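Local structure of virulence associated protein VAPB (Rhodococcus equi, 4CV7) at residues 19-24 with 65-70; 56-61 with 105-110; 78-81 with 85-88. The protein is a plasmid-encoded, virulence-associated protein whose molecular function is not established; this piece is its eight-stranded antiparallel beta-barrel portion. One frame throughout, in Å; residues are numbered along the deposited sequence. Where two conformers were deposited one is given.

Contact 1: 19-24 with 65-70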
loop_
_atom_site.group_PDB
_atom_site.type_symbol
_atom_site.label_atom_id
_atom_site.label_comp_id
_atom_site.label_asym_id
_atom_site.label_seq_id
_atom_site.Cartn_x
_atom_site.Cartn_y
_atom_site.Cartn_z
ATOM N N GLN A 19 9.511 4.614 -5.220
ATOM C CA GLN A 19 9.298 4.092 -3.821
ATOM C C GLN A 19 8.996 2.634 -3.842
ATOM O O GLN A 19 8.197 2.130 -4.651
ATOM C CB GLN A 19 8.080 4.787 -3.162
ATOM C CG GLN A 19 8.300 6.293 -3.082
ATOM C CD GLN A 19 7.841 7.030 -4.333
ATOM O OE1 GLN A 19 6.784 6.667 -4.847
ATOM N NE2 GLN A 19 8.633 7.956 -4.823
ATOM N N LYS A 20 9.590 1.893 -2.866
ATOM C CA LYS A 20 9.194 0.518 -2.622
ATOM C C LYS A 20 8.355 0.454 -1.357
ATOM O O LYS A 20 8.731 0.968 -0.317
ATOM C CB LYS A 20 10.469 -0.248 -2.368
ATOM C CG LYS A 20 10.152 -1.697 -1.986
ATOM C CD LYS A 20 9.649 -2.603 -3.050
ATOM C CE LYS A 20 10.701 -3.321 -3.795
ATOM N NZ LYS A 20 10.031 -4.157 -4.844
ATOM N N PHE A 21 7.147 -0.130 -1.494
ATOM C CA PHE A 21 6.268 -0.318 -0.388
ATOM C C PHE A 21 6.182 -1.821 -0.005
ATOM O O PHE A 21 6.125 -2.663 -0.906
ATOM C CB PHE A 21 4.805 0.147 -0.739
ATOM C CG PHE A 21 4.561 1.619 -0.714
ATOM C CD1 PHE A 21 5.098 2.435 -1.692
ATOM C CD2 PHE A 21 3.776 2.210 0.283
ATOM C CE1 PHE A 21 4.875 3.806 -1.701
ATOM C CE2 PHE A 21 3.571 3.607 0.279
ATOM C CZ PHE A 21 4.103 4.360 -0.726
ATOM N N HIS A 22 6.082 -2.089 1.285
ATOM C CA HIS A 22 5.684 -3.421 1.817
ATOM C C HIS A 22 4.561 -3.174 2.753
ATOM O O HIS A 22 4.535 -2.252 3.570
ATOM C CB HIS A 22 6.827 -4.113 2.514
ATOM C CG HIS A 22 7.885 -4.512 1.553
ATOM N ND1 HIS A 22 9.039 -3.805 1.384
ATOM C CD2 HIS A 22 7.969 -5.577 0.735
ATOM C CE1 HIS A 22 9.807 -4.429 0.496
ATOM N NE2 HIS A 22 9.183 -5.514 0.104
ATOM N N VAL A 23 3.592 -4.030 2.694
ATOM C CA VAL A 23 2.558 -4.097 3.713
ATOM C C VAL A 23 2.384 -5.506 4.200
ATOM O O VAL A 23 2.283 -6.444 3.385
ATOM C CB VAL A 23 1.139 -3.613 3.209
ATOM C CG1 VAL A 23 0.065 -3.696 4.266
ATOM C CG2 VAL A 23 1.235 -2.218 2.648
ATOM N N TYR A 24 2.231 -5.700 5.483
ATOM C CA TYR A 24 2.009 -7.022 6.093
ATOM C C TYR A 24 0.535 -7.058 6.486
ATOM O O TYR A 24 0.101 -6.309 7.376
ATOM C CB TYR A 24 2.974 -7.238 7.249
ATOM C CG TYR A 24 4.409 -7.058 6.709
ATOM C CD1 TYR A 24 4.941 -8.070 5.936
ATOM C CD2 TYR A 24 5.151 -5.876 6.812
ATOM C CE1 TYR A 24 6.171 -7.965 5.336
ATOM C CE2 TYR A 24 6.412 -5.778 6.150
ATOM C CZ TYR A 24 6.879 -6.822 5.443
ATOM O OH TYR A 24 8.059 -6.897 4.754
ATOM N N PHE A 65 -1.539 0.105 -7.286
ATOM C CA PHE A 65 -1.874 0.861 -6.064
ATOM C C PHE A 65 -1.568 2.329 -6.301
ATOM O O PHE A 65 -0.727 2.669 -7.107
ATOM C CB PHE A 65 -1.221 0.288 -4.802
ATOM C CG PHE A 65 0.248 0.543 -4.679
ATOM C CD1 PHE A 65 1.176 0.070 -5.611
ATOM C CD2 PHE A 65 0.761 1.414 -3.696
ATOM C CE1 PHE A 65 2.543 0.360 -5.489
ATOM C CE2 PHE A 65 2.112 1.693 -3.600
ATOM C CZ PHE A 65 2.979 1.164 -4.503
ATOM N N GLN A 66 -2.256 3.165 -5.494
ATOM C CA GLN A 66 -1.977 4.568 -5.466
ATOM C C GLN A 66 -1.960 5.039 -4.060
ATOM O O GLN A 66 -2.708 4.534 -3.240
ATOM C CB GLN A 66 -3.029 5.399 -6.238
ATOM C CG GLN A 66 -3.067 5.062 -7.716
ATOM C CD GLN A 66 -4.257 5.707 -8.467
ATOM O OE1 GLN A 66 -4.859 6.555 -7.907
ATOM N NE2 GLN A 66 -4.824 4.985 -9.408
ATOM N N TYR A 67 -1.091 5.963 -3.759
ATOM C CA TYR A 67 -1.012 6.532 -2.393
ATOM C C TYR A 67 -1.190 8.034 -2.393
ATOM O O TYR A 67 -0.892 8.693 -3.404
ATOM C CB TYR A 67 0.319 6.076 -1.724
ATOM C CG TYR A 67 1.556 6.693 -2.319
ATOM C CD1 TYR A 67 1.896 8.074 -2.003
ATOM C CD2 TYR A 67 2.331 6.054 -3.261
ATOM C CE1 TYR A 67 3.014 8.646 -2.531
ATOM C CE2 TYR A 67 3.484 6.600 -3.718
ATOM C CZ TYR A 67 3.793 7.849 -3.392
ATOM O OH TYR A 67 4.902 8.512 -3.883
ATOM N N ASN A 68 -1.609 8.574 -1.263
ATOM C CA ASN A 68 -1.850 10.019 -1.123
ATOM C C ASN A 68 -1.531 10.332 0.285
ATOM O O ASN A 68 -2.137 9.772 1.246
ATOM C CB ASN A 68 -3.347 10.340 -1.472
ATOM C CG ASN A 68 -3.669 11.843 -1.343
ATOM O OD1 ASN A 68 -3.500 12.446 -0.260
ATOM N ND2 ASN A 68 -4.269 12.432 -2.383
ATOM N N ALA A 69 -0.630 11.287 0.403
ATOM C CA ALA A 69 -0.218 11.836 1.654
ATOM C C ALA A 69 -0.482 13.276 1.737
ATOM O O ALA A 69 0.180 13.972 2.510
ATOM C CB ALA A 69 1.271 11.580 1.758
ATOM N N LEU A 70 -1.498 13.821 1.075
ATOM C CA LEU A 70 -1.705 15.260 1.085
ATOM C C LEU A 70 -2.485 15.601 2.298
ATOM O O LEU A 70 -2.512 16.791 2.643
ATOM C CB LEU A 70 -2.515 15.740 -0.174
ATOM C CG LEU A 70 -1.898 15.381 -1.516
ATOM C CD1 LEU A 70 -2.768 15.895 -2.658
ATOM C CD2 LEU A 70 -0.490 15.989 -1.606
#
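Gln19 reaches Tyr67 from strand 18-25 with its amide oxygen, OE1 lying 2.8 Å from Tyr67 OH at the edge of the phenol ring. The two side chains cross at about a right angle, and the amide plane stands nearly perpendicular to the ring. The hydrogen bond between them is weak and not certain, because the hydroxyl proton has another acceptor in reach. Gln19 CG lies beside the backbone N and the chain bends sharply at the next bond, chi2, which turns the amide back toward the phenol. The other branch, NE2, is hydrogen-bonded to the carbonyl of Gly37, which helps to orient this buried amide.

Two residues on, Phe21 carries the apolar part of the contact. Strands 18-25 and 64-68 are not sheet neighbours: they face each other across the interior of the closed eight-stranded antiparallel barrel, with axes 10.8 Å apart and running at 99° to one another, so that side chains alone bridge the gap. Phe21 is shared by two rings from strand 64-68. Phe65 presents its edge, with CE2 3.6 Å from Phe21 CD1 over one face, a T-shaped pair whose planes lie 71° apart. Tyr67 meets the far end of the same ring, its CD2 coming within 3.5 Å of Phe21 CZ; here the planes are tilted by 35° and the ring centres are 5.1 Å apart. Phe65 and Tyr67, alternate residues of their strand, both have CG between the backbone N and the carbonyl carbon, and both rings project inward toward Phe21. Val12 of strand 4-14 packs on Phe21, while Phe65 in turn meets Phe31 edge-to-face, extending the aromatic cluster along the barrel interior.

Contact 2: 56-61 with 105-110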
loop_
_atom_site.group_PDB
_atom_site.type_symbol
_atom_site.label_atom_id
_atom_site.label_comp_id
_atom_site.label_asym_id
_atom_site.label_seq_id
_atom_site.Cartn_x
_atom_site.Cartn_y
_atom_site.Cartn_z
ATOM N N GLN A 56 -10.075 -11.884 0.091
ATOM C CA GLN A 56 -9.524 -12.793 -0.859
ATOM C C GLN A 56 -9.442 -12.196 -2.252
ATOM O O GLN A 56 -8.458 -12.395 -2.928
ATOM C CB GLN A 56 -10.305 -14.105 -0.870
ATOM C CG GLN A 56 -9.822 -15.213 -1.731
ATOM C CD GLN A 56 -10.174 -15.124 -3.199
ATOM O OE1 GLN A 56 -11.160 -14.464 -3.579
ATOM N NE2 GLN A 56 -9.469 -15.945 -4.040
ATOM N N ARG A 57 -10.423 -11.396 -2.643
ATOM C CA ARG A 57 -10.401 -10.731 -3.929
ATOM C C ARG A 57 -9.258 -9.688 -3.971
ATOM O O ARG A 57 -8.610 -9.507 -5.024
ATOM C CB ARG A 57 -11.749 -10.125 -4.227
ATOM C CG ARG A 57 -11.841 -9.540 -5.632
ATOM C CD ARG A 57 -13.186 -8.976 -5.888
ATOM N NE ARG A 57 -13.362 -8.587 -7.263
ATOM C CZ ARG A 57 -14.525 -8.336 -7.827
ATOM N NH1 ARG A 57 -15.622 -8.498 -7.187
ATOM N NH2 ARG A 57 -14.494 -8.045 -9.134
ATOM N N LEU A 58 -9.066 -8.972 -2.850
ATOM C CA LEU A 58 -7.988 -8.007 -2.763
ATOM C C LEU A 58 -6.663 -8.708 -3.054
ATOM O O LEU A 58 -5.861 -8.291 -3.892
ATOM C CB LEU A 58 -7.972 -7.361 -1.405
ATOM C CG LEU A 58 -6.733 -6.484 -1.091
ATOM C CD1 LEU A 58 -6.819 -5.152 -1.804
ATOM C CD2 LEU A 58 -6.686 -6.288 0.429
ATOM N N TYR A 59 -6.464 -9.855 -2.401
ATOM C CA TYR A 59 -5.225 -10.536 -2.543
ATOM C C TYR A 59 -5.061 -11.152 -3.925
ATOM O O TYR A 59 -3.953 -11.182 -4.428
ATOM C CB TYR A 59 -5.146 -11.611 -1.451
ATOM C CG TYR A 59 -4.944 -11.060 -0.027
ATOM C CD1 TYR A 59 -4.527 -9.783 0.214
ATOM C CD2 TYR A 59 -5.137 -11.914 1.072
ATOM C CE1 TYR A 59 -4.268 -9.352 1.499
ATOM C CE2 TYR A 59 -4.881 -11.487 2.369
ATOM C CZ TYR A 59 -4.409 -10.226 2.541
ATOM O OH TYR A 59 -4.059 -9.765 3.813
ATOM N N LYS A 60 -6.117 -11.677 -4.490
ATOM C CA LYS A 60 -5.989 -12.256 -5.820
ATOM C C LYS A 60 -5.808 -11.223 -6.910
ATOM O O LYS A 60 -5.027 -11.448 -7.844
ATOM C CB LYS A 60 -7.136 -13.078 -6.251
ATOM C CG LYS A 60 -6.781 -13.949 -7.444
ATOM C CD LYS A 60 -7.967 -14.433 -8.104
ATOM C CE LYS A 60 -7.794 -14.674 -9.574
ATOM N NZ LYS A 60 -8.675 -13.700 -10.250
ATOM N N ASP A 61 -6.574 -10.130 -6.864
ATOM C CA ASP A 61 -6.747 -9.273 -8.042
ATOM C C ASP A 61 -5.960 -7.997 -8.010
ATOM O O ASP A 61 -5.951 -7.280 -9.000
ATOM C CB ASP A 61 -8.215 -9.044 -8.322
ATOM C CG ASP A 61 -8.859 -10.210 -8.995
ATOM O OD1 ASP A 61 -8.230 -11.146 -9.417
ATOM O OD2 ASP A 61 -10.104 -10.151 -9.136
ATOM N N GLY A 105 1.823 -3.496 -7.978
ATOM C CA GLY A 105 2.110 -4.308 -6.817
ATOM C C GLY A 105 1.159 -5.463 -6.793
ATOM O O GLY A 105 0.147 -5.514 -7.417
ATOM N N SER A 106 1.543 -6.412 -5.928
ATOM C CA SER A 106 0.687 -7.603 -5.704
ATOM C C SER A 106 0.974 -8.195 -4.311
ATOM O O SER A 106 1.976 -7.885 -3.673
ATOM C CB SER A 106 0.784 -8.576 -6.830
ATOM O OG SER A 106 2.109 -8.981 -6.845
ATOM N N TRP A 107 0.059 -9.071 -3.943
ATOM C CA TRP A 107 0.106 -9.767 -2.636
ATOM C C TRP A 107 0.627 -11.154 -2.860
ATOM O O TRP A 107 0.301 -11.846 -3.844
ATOM C CB TRP A 107 -1.267 -9.828 -1.971
ATOM C CG TRP A 107 -1.866 -8.483 -1.661
ATOM C CD1 TRP A 107 -2.636 -7.677 -2.479
ATOM C CD2 TRP A 107 -1.781 -7.779 -0.402
ATOM N NE1 TRP A 107 -3.015 -6.567 -1.821
ATOM C CE2 TRP A 107 -2.530 -6.596 -0.539
ATOM C CE3 TRP A 107 -1.166 -8.054 0.836
ATOM C CZ2 TRP A 107 -2.644 -5.704 0.501
ATOM C CZ3 TRP A 107 -1.345 -7.102 1.859
ATOM C CH2 TRP A 107 -2.057 -5.984 1.687
ATOM N N HIS A 108 1.394 -11.592 -1.847
ATOM C CA HIS A 108 1.819 -13.016 -1.897
ATOM C C HIS A 108 1.920 -13.577 -0.500
ATOM O O HIS A 108 1.965 -12.845 0.479
ATOM C CB HIS A 108 3.126 -13.093 -2.613
ATOM C CG HIS A 108 4.189 -12.333 -1.927
ATOM N ND1 HIS A 108 4.882 -12.831 -0.829
ATOM C CD2 HIS A 108 4.672 -11.088 -2.144
ATOM C CE1 HIS A 108 5.750 -11.915 -0.426
ATOM N NE2 HIS A 108 5.643 -10.866 -1.216
ATOM N N ASN A 109 2.076 -14.916 -0.361
ATOM C CA ASN A 109 2.168 -15.573 0.909
ATOM C C ASN A 109 3.641 -15.767 1.222
ATOM O O ASN A 109 4.540 -15.295 0.517
ATOM C CB ASN A 109 1.267 -16.845 0.974
ATOM C CG ASN A 109 1.698 -17.936 0.023
ATOM O OD1 ASN A 109 2.954 -18.081 -0.232
ATOM N ND2 ASN A 109 0.760 -18.794 -0.415
ATOM N N TRP A 110 3.901 -16.505 2.320
ATOM C CA TRP A 110 5.280 -16.647 2.813
ATOM C C TRP A 110 6.164 -17.442 1.871
ATOM O O TRP A 110 7.405 -17.370 1.955
ATOM C CB TRP A 110 5.291 -17.292 4.190
ATOM C CG TRP A 110 5.136 -18.757 4.090
ATOM C CD1 TRP A 110 3.942 -19.441 4.027
ATOM C CD2 TRP A 110 6.196 -19.760 4.063
ATOM N NE1 TRP A 110 4.205 -20.781 3.964
ATOM C CE2 TRP A 110 5.570 -21.008 3.970
ATOM C CE3 TRP A 110 7.610 -19.713 4.153
ATOM C CZ2 TRP A 110 6.301 -22.220 3.913
ATOM C CZ3 TRP A 110 8.333 -20.919 4.108
ATOM C CH2 TRP A 110 7.673 -22.138 4.011
HETATM O O HOH W 1 -2.294 -9.244 -5.636
HETATM O O HOH W 2 -1.843 -12.564 -5.560
#
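The short helix 55-61, the one helix of the chain, links strands 42-52 and 64-68 of the barrel, and in this contact its Leu58 and Tyr59 pack against the end of strand 100-108. Trp107 is the centre of the interface. Its indole runs beneath Tyr59, whose CE1 sits over one face, offset toward the rim, 3.4 Å from Trp107 CE3. CD1 of the same phenol ring lies by the CG-CD2 bond of the indole, 3.5 Å from Trp107 CD2. The ring planes are inclined by 49°, so one side of the phenol ring, rather than its whole face, rests on the indole. Tyr59 CG is anti to its carbonyl carbon (chi1 -71°), a setting that lays the ring over the tryptophan, while the hydroxyl extends past it to a hydrogen bond with the carbonyl of Pro26.

Leu58 approaches the nitrogen side of the indole. Its CG is 3.8 Å from Trp107 NE1, and CD2 packs more loosely on CZ2, while its carbonyl oxygen comes 3.6 Å from Trp107 CD1. No direct hydrogen bond joins the two segments; two waters bridge their backbones instead. One water lies 2.8 Å from Tyr59 O and accepts from Trp107 N at 2.9 Å. The second lies between Tyr59 O and Trp107 O, 2.8 Å from the latter, so both polar atoms of the Trp107 backbone are met through water.

Around this interface Met29 of strand 29-37 touches both Tyr59 and Trp107, and Phe31 and Phe78 meet the indole from within the barrel. Leu58 also packs on Leu86 of strand 85-91, so the helix spans from strand 100-108 to the hairpin of strands 74-79 and 85-91.

Contact 3: 78-81 with 85-88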
loop_
_atom_site.group_PDB
_atom_site.type_symbol
_atom_site.label_atom_id
_atom_site.label_comp_id
_atom_site.label_asym_id
_atom_site.label_seq_id
_atom_site.Cartn_x
_atom_site.Cartn_y
_atom_site.Cartn_z
ATOM N N PHE A 78 -5.951 0.137 -3.450
ATOM C CA PHE A 78 -5.563 -1.000 -4.287
ATOM C C PHE A 78 -6.536 -1.231 -5.383
ATOM O O PHE A 78 -7.762 -1.136 -5.179
ATOM C CB PHE A 78 -5.474 -2.280 -3.438
ATOM C CG PHE A 78 -4.502 -2.174 -2.295
ATOM C CD1 PHE A 78 -3.159 -2.371 -2.543
ATOM C CD2 PHE A 78 -4.912 -1.889 -0.995
ATOM C CE1 PHE A 78 -2.239 -2.275 -1.514
ATOM C CE2 PHE A 78 -3.954 -1.794 0.003
ATOM C CZ PHE A 78 -2.650 -2.020 -0.233
ATOM N N PHE A 79 -6.037 -1.539 -6.579
ATOM C CA PHE A 79 -6.849 -1.711 -7.781
ATOM C C PHE A 79 -6.529 -2.950 -8.576
ATOM O O PHE A 79 -5.406 -3.477 -8.559
ATOM C CB PHE A 79 -6.686 -0.536 -8.735
ATOM C CG PHE A 79 -6.945 0.798 -8.055
ATOM C CD1 PHE A 79 -8.218 1.345 -8.024
ATOM C CD2 PHE A 79 -5.944 1.552 -7.521
ATOM C CE1 PHE A 79 -8.469 2.530 -7.360
ATOM C CE2 PHE A 79 -6.202 2.726 -6.864
ATOM C CZ PHE A 79 -7.441 3.269 -6.839
ATOM N N ASP A 80 -7.569 -3.479 -9.208
ATOM C CA ASP A 80 -7.463 -4.559 -10.239
ATOM C C ASP A 80 -7.101 -4.037 -11.590
ATOM O O ASP A 80 -6.969 -2.831 -11.804
ATOM C CB ASP A 80 -8.679 -5.485 -10.231
ATOM C CG ASP A 80 -9.889 -4.856 -10.755
ATOM O OD1 ASP A 80 -9.851 -4.023 -11.678
ATOM O OD2 ASP A 80 -11.033 -5.243 -10.374
ATOM N N SER A 81 -6.913 -4.958 -12.502
ATOM C CA SER A 81 -6.428 -4.589 -13.841
ATOM C C SER A 81 -7.457 -3.764 -14.636
ATOM O O SER A 81 -7.085 -3.042 -15.606
ATOM C CB SER A 81 -5.969 -5.822 -14.558
ATOM O OG SER A 81 -7.047 -6.683 -14.799
ATOM N N PHE A 85 -11.592 -0.797 -7.626
ATOM C CA PHE A 85 -11.139 -0.567 -6.275
ATOM C C PHE A 85 -11.375 -1.710 -5.385
ATOM O O PHE A 85 -12.507 -2.197 -5.337
ATOM C CB PHE A 85 -11.875 0.643 -5.730
ATOM C CG PHE A 85 -11.604 0.950 -4.309
ATOM C CD1 PHE A 85 -10.416 1.585 -3.945
ATOM C CD2 PHE A 85 -12.445 0.476 -3.307
ATOM C CE1 PHE A 85 -10.143 1.880 -2.668
ATOM C CE2 PHE A 85 -12.176 0.823 -1.962
ATOM C CZ PHE A 85 -11.036 1.502 -1.686
ATOM N N LEU A 86 -10.348 -2.300 -4.801
ATOM C CA LEU A 86 -10.418 -3.497 -4.050
ATOM C C LEU A 86 -10.352 -3.320 -2.547
ATOM O O LEU A 86 -10.554 -4.260 -1.778
ATOM C CB LEU A 86 -9.280 -4.439 -4.467
ATOM C CG LEU A 86 -9.308 -4.865 -5.963
ATOM C CD1 LEU A 86 -8.058 -5.659 -6.317
ATOM C CD2 LEU A 86 -10.587 -5.612 -6.291
ATOM N N GLY A 87 -9.963 -2.137 -2.047
ATOM C CA GLY A 87 -9.788 -1.848 -0.649
ATOM C C GLY A 87 -8.711 -0.820 -0.475
ATOM O O GLY A 87 -8.107 -0.362 -1.413
ATOM N N HIS A 88 -8.560 -0.366 0.780
ATOM C CA HIS A 88 -7.596 0.693 1.071
ATOM C C HIS A 88 -7.094 0.541 2.506
ATOM O O HIS A 88 -7.684 -0.064 3.358
ATOM C CB HIS A 88 -8.208 2.061 0.857
ATOM C CG HIS A 88 -8.955 2.588 1.987
ATOM N ND1 HIS A 88 -10.203 2.169 2.267
ATOM C CD2 HIS A 88 -8.661 3.522 2.912
ATOM C CE1 HIS A 88 -10.716 2.844 3.301
ATOM N NE2 HIS A 88 -9.754 3.612 3.751
#
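Phe78 O accepts the amide of Leu86 at 2.9 Å from Leu86 N in an almost straight bond, 176° at the hydrogen. Phe85 adds a longer CA-H...O contact to the same oxygen, its CA being 3.6 Å from Phe78 O. In return Phe78 N donates to Gly87 O at 3.0 Å, so the backbone of Phe78 is held at both its N-H and its carbonyl. Gly87 O also lies at the edge of the Phe78 ring, 3.6 Å from Phe78 CD2.

On the other face of the sheet Phe79 and Phe85 form a non-hydrogen-bonded pair. Phe79 CE1 approaches the edge of the Phe85 ring, 4.0 Å from its CD1. With CG anti to its backbone N (chi1 175°), the Phe85 ring leans forward along its own strand, and one face lies over the backbone N of Gly87. Leu86 instead turns toward the first strand, where CD1 packs 3.7 Å from Asp80 N. The carboxylate of Asp80 is taken up by the turn: OD1 accepts from Ser82 N and Gly84 N. Together these features close a beta hairpin, strands 74-79 and 85-91, two adjacent antiparallel strands of the Greek-key barrel.

The three contacts run from the barrel interior to one of its ends. The centre of contact 1 lies about 4 Å from the centre of the chain, those of contacts 3 and 2 about 10 and 12 Å. Phe65 joins contact 1 to contact 3, its CB lying 4.0 Å from Phe78 CD1, and Val23 O comes 4.0 Å from Trp107 CZ3 of contact 2. Contacts 2 and 3 share the end of the barrel: Leu58 CD1 is 3.6 Å from Phe78 CB and 3.7 Å from Leu86 CB, wedging the helix against the hairpin. The side chain of Phe65 is about 8 Å from a bound cobalt(II) ion, and that of Trp107 about 10 Å from a bound cobalt.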